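Local coordinates for putative iron-uptake ABC transport system,periplasmic iron-binding protein (PDB 3E13), which binds ferric iron in the periplasm of Campylobacter jejuni, probably delivering it to an ABC transporter for uptake, at residues 76-85 against 251-260. Sequence-based numbering, arbitrary orientation.
Sequences VSSKYLEEFI and KKFMEFMLSP
L81 pushes its branched end against the backbone of helix 251-257, a clear example of how near-parallel helices close up by fitting a bump into a hollow. Its CD2 methyl lies 3.6 Å from the carbonyl oxygen of M254 and also meets the CA of E255; the hollow thus has a main-chain floor, and the side chains of M254, E255 and L258 form its walls at slightly longer range. The axes of helices 79-84 and 251-257 come within 9.4 Å and cross at 23°. Toward the N-terminal ends of the two segments, V76 and M254 reach toward each other tip to tip, the bent methionine chain (chi3 77°) bringing CE to 4.0 Å from V76 CG2; the other methyl, CG1, rides on the aliphatic stem of K251. Toward the C-terminal ends, I85 and L258 cross at about a right angle, with I85 CG1 3.7 Å from L258 CG.

The other seam is polar. S78, at the N-cap of helix 79-84, accepts a nearly straight bond from L81 N while its hydroxyl donates to E255 OE2 (2.6 Å), on the anti side of the carboxylate and 24° out of its plane. A water joins the same OE2 to Y80 N, tying it to the start of helix 79-84 once directly and once through solvent, in a setting where the helix N-terminus would probably favour its negative charge. The Y80 side chain, its CG anti to the backbone N, spans the gap: F84 CD1 sits over the centre of one ring face, L258 O and S259 N lie at the ring edge near its plane, and Y80 OH comes 3.3 Å from S259 CA. R276 lies against Y80 and bonds L258 O. F97 of strand 97-109 and I238 and M240 of strand 233-241 lie against V76, L81, I85 and M254, an instance of the helix-on-sheet layering of the periplasmic-binding-protein fold, here away from the iron site.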
ATOM      1  N   VAL A  76      21.171   2.300   5.062  1.00 10.23           N
ATOM      2  CA  VAL A  76      21.584   0.961   5.419  1.00 11.54           C
ATOM      3  C   VAL A  76      22.182   0.317   4.204  1.00 10.96           C
ATOM      4  O   VAL A  76      21.549   0.265   3.172  1.00 10.52           O
ATOM      5  CB  VAL A  76      20.407   0.120   5.978  1.00 10.89           C
ATOM      6  CG1 VAL A  76      20.763  -1.346   6.208  1.00 14.06           C
ATOM      7  CG2 VAL A  76      19.898   0.734   7.279  1.00 12.49           C
ATOM      8  N   SER A  77      23.434  -0.138   4.332  1.00 11.37           N
ATOM      9  CA  SER A  77      24.136  -0.845   3.245  1.00 10.69           C
ATOM     10  C   SER A  77      24.215  -2.318   3.625  1.00 11.36           C
ATOM     11  O   SER A  77      25.068  -2.716   4.430  1.00 12.16           O
ATOM     12  CB  SER A  77      25.542  -0.294   2.983  1.00 12.84           C
ATOM     13  OG  SER A  77      26.139  -0.948   1.869  1.00 16.39           O
ATOM     14  N   SER A  78      23.321  -3.133   3.029  1.00 10.02           N
ATOM     15  CA  SER A  78      23.165  -4.536   3.388  1.00  9.65           C
ATOM     16  C   SER A  78      23.297  -5.357   2.113  1.00 10.06           C
ATOM     17  O   SER A  78      22.514  -5.184   1.135  1.00 10.97           O
ATOM     18  CB  SER A  78      21.763  -4.748   3.938  1.00 11.74           C
ATOM     19  OG  SER A  78      21.431  -6.127   3.939  1.00 11.68           O
ATOM     20  N   LYS A  79      24.246  -6.275   2.093  1.00  9.59           N
ATOM     21  CA  LYS A  79      24.333  -7.175   0.945  1.00 10.78           C
ATOM     22  C   LYS A  79      23.083  -8.034   0.787  1.00  9.93           C
ATOM     23  O   LYS A  79      22.694  -8.399  -0.355  1.00 10.32           O
ATOM     24  CB  LYS A  79      25.545  -8.087   1.015  1.00 11.70           C
ATOM     25  CG  LYS A  79      26.890  -7.431   0.783  1.00 11.09           C
ATOM     26  CD  LYS A  79      28.006  -8.426   0.819  1.00 12.35           C
ATOM     27  CE  LYS A  79      29.326  -7.842   0.345  1.00 14.36           C
ATOM     28  NZ  LYS A  79      30.414  -8.924   0.381  1.00 14.58           N
ATOM     29  N   TYR A  80      22.480  -8.365   1.916  1.00 10.68           N
ATOM     30  CA  TYR A  80      21.299  -9.201   1.945  1.00 10.58           C
ATOM     31  C   TYR A  80      20.141  -8.472   1.251  1.00  9.33           C
ATOM     32  O   TYR A  80      19.506  -9.015   0.331  1.00  8.79           O
ATOM     33  CB  TYR A  80      20.932  -9.608   3.365  1.00  9.85           C
ATOM     34  CG  TYR A  80      19.924 -10.723   3.393  1.00  8.36           C
ATOM     35  CD1 TYR A  80      18.548 -10.467   3.512  1.00  9.60           C
ATOM     36  CD2 TYR A  80      20.310 -12.058   3.233  1.00  7.90           C
ATOM     37  CE1 TYR A  80      17.621 -11.462   3.469  1.00  9.41           C
ATOM     38  CE2 TYR A  80      19.377 -13.052   3.243  1.00  8.36           C
ATOM     39  CZ  TYR A  80      18.030 -12.765   3.300  1.00  8.89           C
ATOM     40  OH  TYR A  80      17.096 -13.750   3.325  1.00  9.96           O
ATOM     41  N   LEU A  81      19.871  -7.226   1.673  1.00  8.89           N
ATOM     42  CA  LEU A  81      18.788  -6.471   1.067  1.00 10.00           C
ATOM     43  C   LEU A  81      19.033  -6.205  -0.425  1.00 10.07           C
ATOM     44  O   LEU A  81      18.085  -6.225  -1.232  1.00  9.76           O
ATOM     45  CB  LEU A  81      18.572  -5.137   1.824  1.00 10.10           C
ATOM     46  CG  LEU A  81      18.168  -5.191   3.283  1.00  9.98           C
ATOM     47  CD1 LEU A  81      18.069  -3.779   3.846  1.00 11.95           C
ATOM     48  CD2 LEU A  81      16.766  -5.900   3.468  1.00 12.87           C
ATOM     49  N   GLU A  82      20.284  -5.953  -0.815  1.00 10.38           N
ATOM     50  CA  GLU A  82      20.579  -5.588  -2.170  1.00  9.41           C
ATOM     51  C   GLU A  82      20.511  -6.833  -3.052  1.00  9.61           C
ATOM     52  O   GLU A  82      20.206  -6.748  -4.221  1.00 10.78           O
ATOM     53  CB  GLU A  82      21.948  -4.867  -2.281  1.00 10.65           C
ATOM     54  CG  GLU A  82      21.871  -3.525  -1.561  1.00 10.69           C
ATOM     55  CD  GLU A  82      23.176  -2.806  -1.446  1.00 15.48           C
ATOM     56  OE1 GLU A  82      23.149  -1.710  -0.896  1.00 18.43           O
ATOM     57  OE2 GLU A  82      24.205  -3.312  -1.940  1.00 18.27           O
ATOM     58  N   GLU A  83      20.754  -7.985  -2.485  1.00  9.51           N
ATOM     59  CA  GLU A  83      20.701  -9.217  -3.305  1.00  9.73           C
ATOM     60  C   GLU A  83      19.272  -9.606  -3.624  1.00  9.76           C
ATOM     61  O   GLU A  83      18.944 -10.099  -4.727  1.00 11.04           O
ATOM     62  CB  GLU A  83      21.404 -10.361  -2.612  1.00 10.10           C
ATOM     63  CG  GLU A  83      21.367 -11.656  -3.455  1.00 11.05           C
ATOM     64  CD  GLU A  83      22.502 -12.578  -3.202  1.00 16.45           C
ATOM     65  OE1 GLU A  83      23.628 -12.083  -2.949  1.00 21.71           O
ATOM     66  OE2 GLU A  83      22.254 -13.813  -3.221  1.00 18.26           O
ATOM     67  N   PHE A  84      18.400  -9.388  -2.674  1.00  9.41           N
ATOM     68  CA  PHE A  84      17.058  -9.916  -2.807  1.00  9.56           C
ATOM     69  C   PHE A  84      15.997  -8.883  -3.168  1.00  9.24           C
ATOM     70  O   PHE A  84      14.900  -9.263  -3.573  1.00 11.76           O
ATOM     71  CB  PHE A  84      16.684 -10.731  -1.564  1.00  9.31           C
ATOM     72  CG  PHE A  84      17.489 -11.983  -1.427  1.00  9.88           C
ATOM     73  CD1 PHE A  84      18.342 -12.185  -0.359  1.00 12.17           C
ATOM     74  CD2 PHE A  84      17.424 -12.941  -2.415  1.00 11.79           C
ATOM     75  CE1 PHE A  84      19.137 -13.320  -0.281  1.00  9.56           C
ATOM     76  CE2 PHE A  84      18.156 -14.062  -2.316  1.00 10.91           C
ATOM     77  CZ  PHE A  84      19.035 -14.254  -1.264  1.00 10.74           C
ATOM     78  N   ILE A  85      16.273  -7.603  -2.967  1.00  8.73           N
ATOM     79  CA  ILE A  85      15.352  -6.542  -3.432  1.00  9.38           C
ATOM     80  C   ILE A  85      15.901  -5.983  -4.733  1.00  9.84           C
ATOM     81  O   ILE A  85      17.024  -5.468  -4.751  1.00  9.18           O
ATOM     82  CB  ILE A  85      15.203  -5.401  -2.387  1.00  8.41           C
ATOM     83  CG1 ILE A  85      14.825  -5.962  -1.017  1.00 10.06           C
ATOM     84  CG2 ILE A  85      14.201  -4.382  -2.891  1.00  9.48           C
ATOM     85  CD1 ILE A  85      14.699  -4.857   0.088  1.00  9.60           C
ATOM     86  N   LYS A 251      18.879  -3.347  11.526  1.00 10.60           N
ATOM     87  CA  LYS A 251      19.386  -3.929  10.293  1.00 11.00           C
ATOM     88  C   LYS A 251      19.015  -5.397  10.242  1.00 12.01           C
ATOM     89  O   LYS A 251      18.600  -5.897   9.176  1.00 11.56           O
ATOM     90  CB  LYS A 251      20.892  -3.665  10.132  1.00 11.88           C
ATOM     91  CG  LYS A 251      21.213  -2.204   9.991  1.00 16.22           C
ATOM     92  CD  LYS A 251      22.674  -1.889   9.877  1.00 18.40           C
ATOM     93  CE  LYS A 251      22.917  -0.409  10.096  1.00 19.26           C
ATOM     94  NZ  LYS A 251      24.437  -0.136  10.173  1.00 20.91           N
ATOM     95  N   LYS A 252      19.106  -6.087  11.379  1.00 10.55           N
ATOM     96  CA  LYS A 252      18.723  -7.494  11.470  1.00 11.36           C
ATOM     97  C   LYS A 252      17.245  -7.675  11.140  1.00 10.59           C
ATOM     98  O   LYS A 252      16.854  -8.604  10.404  1.00 11.12           O
ATOM     99  CB  LYS A 252      19.026  -8.033  12.871  1.00 12.20           C
ATOM    100  CG  LYS A 252      20.477  -8.409  13.080  1.00 17.59           C
ATOM    101  CD  LYS A 252      20.659  -9.031  14.495  1.00 20.35           C
ATOM    102  CE  LYS A 252      22.035  -9.683  14.638  1.00 25.54           C
ATOM    103  NZ  LYS A 252      23.110  -8.763  14.018  1.00 29.74           N
ATOM    104  N   PHE A 253      16.434  -6.773  11.654  1.00 10.10           N
ATOM    105  CA  PHE A 253      15.006  -6.825  11.412  1.00  9.48           C
ATOM    106  C   PHE A 253      14.677  -6.588   9.938  1.00  9.27           C
ATOM    107  O   PHE A 253      13.810  -7.280   9.384  1.00  9.37           O
ATOM    108  CB  PHE A 253      14.211  -5.825  12.314  1.00  9.70           C
ATOM    109  CG  PHE A 253      12.765  -6.013  12.214  1.00 10.32           C
ATOM    110  CD1 PHE A 253      12.115  -6.990  12.942  1.00  9.09           C
ATOM    111  CD2 PHE A 253      12.021  -5.246  11.330  1.00 11.65           C
ATOM    112  CE1 PHE A 253      10.734  -7.208  12.792  1.00 10.60           C
ATOM    113  CE2 PHE A 253      10.660  -5.447  11.189  1.00 11.61           C
ATOM    114  CZ  PHE A 253      10.031  -6.425  11.915  1.00  9.36           C
ATOM    115  N   MET A 254      15.332  -5.599   9.323  1.00  9.32           N
ATOM    116  CA  MET A 254      15.108  -5.261   7.923  1.00  9.38           C
ATOM    117  C   MET A 254      15.449  -6.516   7.060  1.00  9.76           C
ATOM    118  O   MET A 254      14.651  -6.907   6.195  1.00  8.28           O
ATOM    119  CB  MET A 254      15.955  -4.043   7.564  1.00  9.28           C
ATOM    120  CG  MET A 254      15.434  -2.768   8.200  1.00 11.13           C
ATOM    121  SD  MET A 254      16.577  -1.415   8.096  1.00 11.61           S
ATOM    122  CE  MET A 254      16.363  -0.912   6.410  1.00 10.49           C
ATOM    123  N   GLU A 255      16.584  -7.152   7.362  1.00  8.70           N
ATOM    124  CA  GLU A 255      16.980  -8.357   6.627  1.00  9.49           C
ATOM    125  C   GLU A 255      16.005  -9.498   6.868  1.00  9.33           C
ATOM    126  O   GLU A 255      15.660 -10.229   5.924  1.00 10.72           O
ATOM    127  CB  GLU A 255      18.422  -8.747   6.966  1.00  9.80           C
ATOM    128  CG  GLU A 255      19.428  -7.731   6.453  1.00 10.15           C
ATOM    129  CD  GLU A 255      20.863  -8.025   6.801  1.00 13.50           C
ATOM    130  OE1 GLU A 255      21.153  -9.015   7.574  1.00 16.62           O
ATOM    131  OE2 GLU A 255      21.739  -7.325   6.252  1.00 12.73           O
ATOM    132  N   PHE A 256      15.544  -9.641   8.095  1.00  9.96           N
ATOM    133  CA  PHE A 256      14.597 -10.682   8.450  1.00  9.86           C
ATOM    134  C   PHE A 256      13.296 -10.541   7.624  1.00  9.57           C
ATOM    135  O   PHE A 256      12.697 -11.533   7.203  1.00 10.28           O
ATOM    136  CB  PHE A 256      14.328 -10.579   9.954  1.00  9.78           C
ATOM    137  CG  PHE A 256      13.445 -11.655  10.507  1.00 11.38           C
ATOM    138  CD1 PHE A 256      13.917 -12.954  10.652  1.00 14.48           C
ATOM    139  CD2 PHE A 256      12.141 -11.374  10.899  1.00 12.45           C
ATOM    140  CE1 PHE A 256      13.109 -13.960  11.211  1.00 14.21           C
ATOM    141  CE2 PHE A 256      11.325 -12.406  11.445  1.00 13.58           C
ATOM    142  CZ  PHE A 256      11.832 -13.683  11.572  1.00 14.58           C
ATOM    143  N   MET A 257      12.873  -9.313   7.353  1.00  8.49           N
ATOM    144  CA  MET A 257      11.656  -9.092   6.567  1.00  9.76           C
ATOM    145  C   MET A 257      11.795  -9.594   5.125  1.00  9.28           C
ATOM    146  O   MET A 257      10.780  -9.890   4.499  1.00  9.38           O
ATOM    147  CB  MET A 257      11.279  -7.627   6.537  1.00  9.10           C
ATOM    148  CG  MET A 257      10.767  -7.041   7.874  1.00 11.24           C
ATOM    149  SD  MET A 257       9.485  -7.973   8.644  1.00 11.43           S
ATOM    150  CE  MET A 257       8.256  -7.877   7.398  1.00 12.24           C
ATOM    151  N   LEU A 258      13.012  -9.729   4.619  1.00  8.85           N
ATOM    152  CA  LEU A 258      13.245 -10.276   3.266  1.00  8.84           C
ATOM    153  C   LEU A 258      13.653 -11.730   3.295  1.00  9.37           C
ATOM    154  O   LEU A 258      14.036 -12.273   2.254  1.00  8.94           O
ATOM    155  CB  LEU A 258      14.260  -9.404   2.486  1.00 10.62           C
ATOM    156  CG  LEU A 258      13.715  -8.252   1.656  1.00 11.39           C
ATOM    157  CD1 LEU A 258      12.904  -8.742   0.475  1.00 13.87           C
ATOM    158  CD2 LEU A 258      12.936  -7.293   2.546  1.00 10.73           C
ATOM    159  N   SER A 259      13.619 -12.361   4.466  1.00  9.06           N
ATOM    160  CA  SER A 259      13.992 -13.790   4.558  1.00  9.24           C
ATOM    161  C   SER A 259      12.924 -14.668   3.916  1.00  9.33           C
ATOM    162  O   SER A 259      11.793 -14.275   3.772  1.00  9.25           O
ATOM    163  CB  SER A 259      14.217 -14.179   6.011  1.00  9.71           C
ATOM    164  OG  SER A 259      13.053 -14.149   6.791  1.00  9.87           O
ATOM    165  N   PRO A 260      13.314 -15.863   3.468  1.00  9.75           N
ATOM    166  CA  PRO A 260      12.372 -16.778   2.824  1.00  9.97           C
ATOM    167  C   PRO A 260      11.101 -17.044   3.579  1.00 10.82           C
ATOM    168  O   PRO A 260      10.018 -16.945   2.962  1.00 10.92           O
ATOM    169  CB  PRO A 260      13.214 -18.046   2.648  1.00 10.15           C
ATOM    170  CG  PRO A 260      14.625 -17.527   2.528  1.00  9.31           C
ATOM    171  CD  PRO A 260      14.702 -16.358   3.475  1.00 10.55           C
TER
HETATM  172  O   HOH W   1      24.701   0.086   7.021  1.00 16.95           O
HETATM  173  O   HOH W   2      23.942  -8.453   4.680  1.00 16.05           O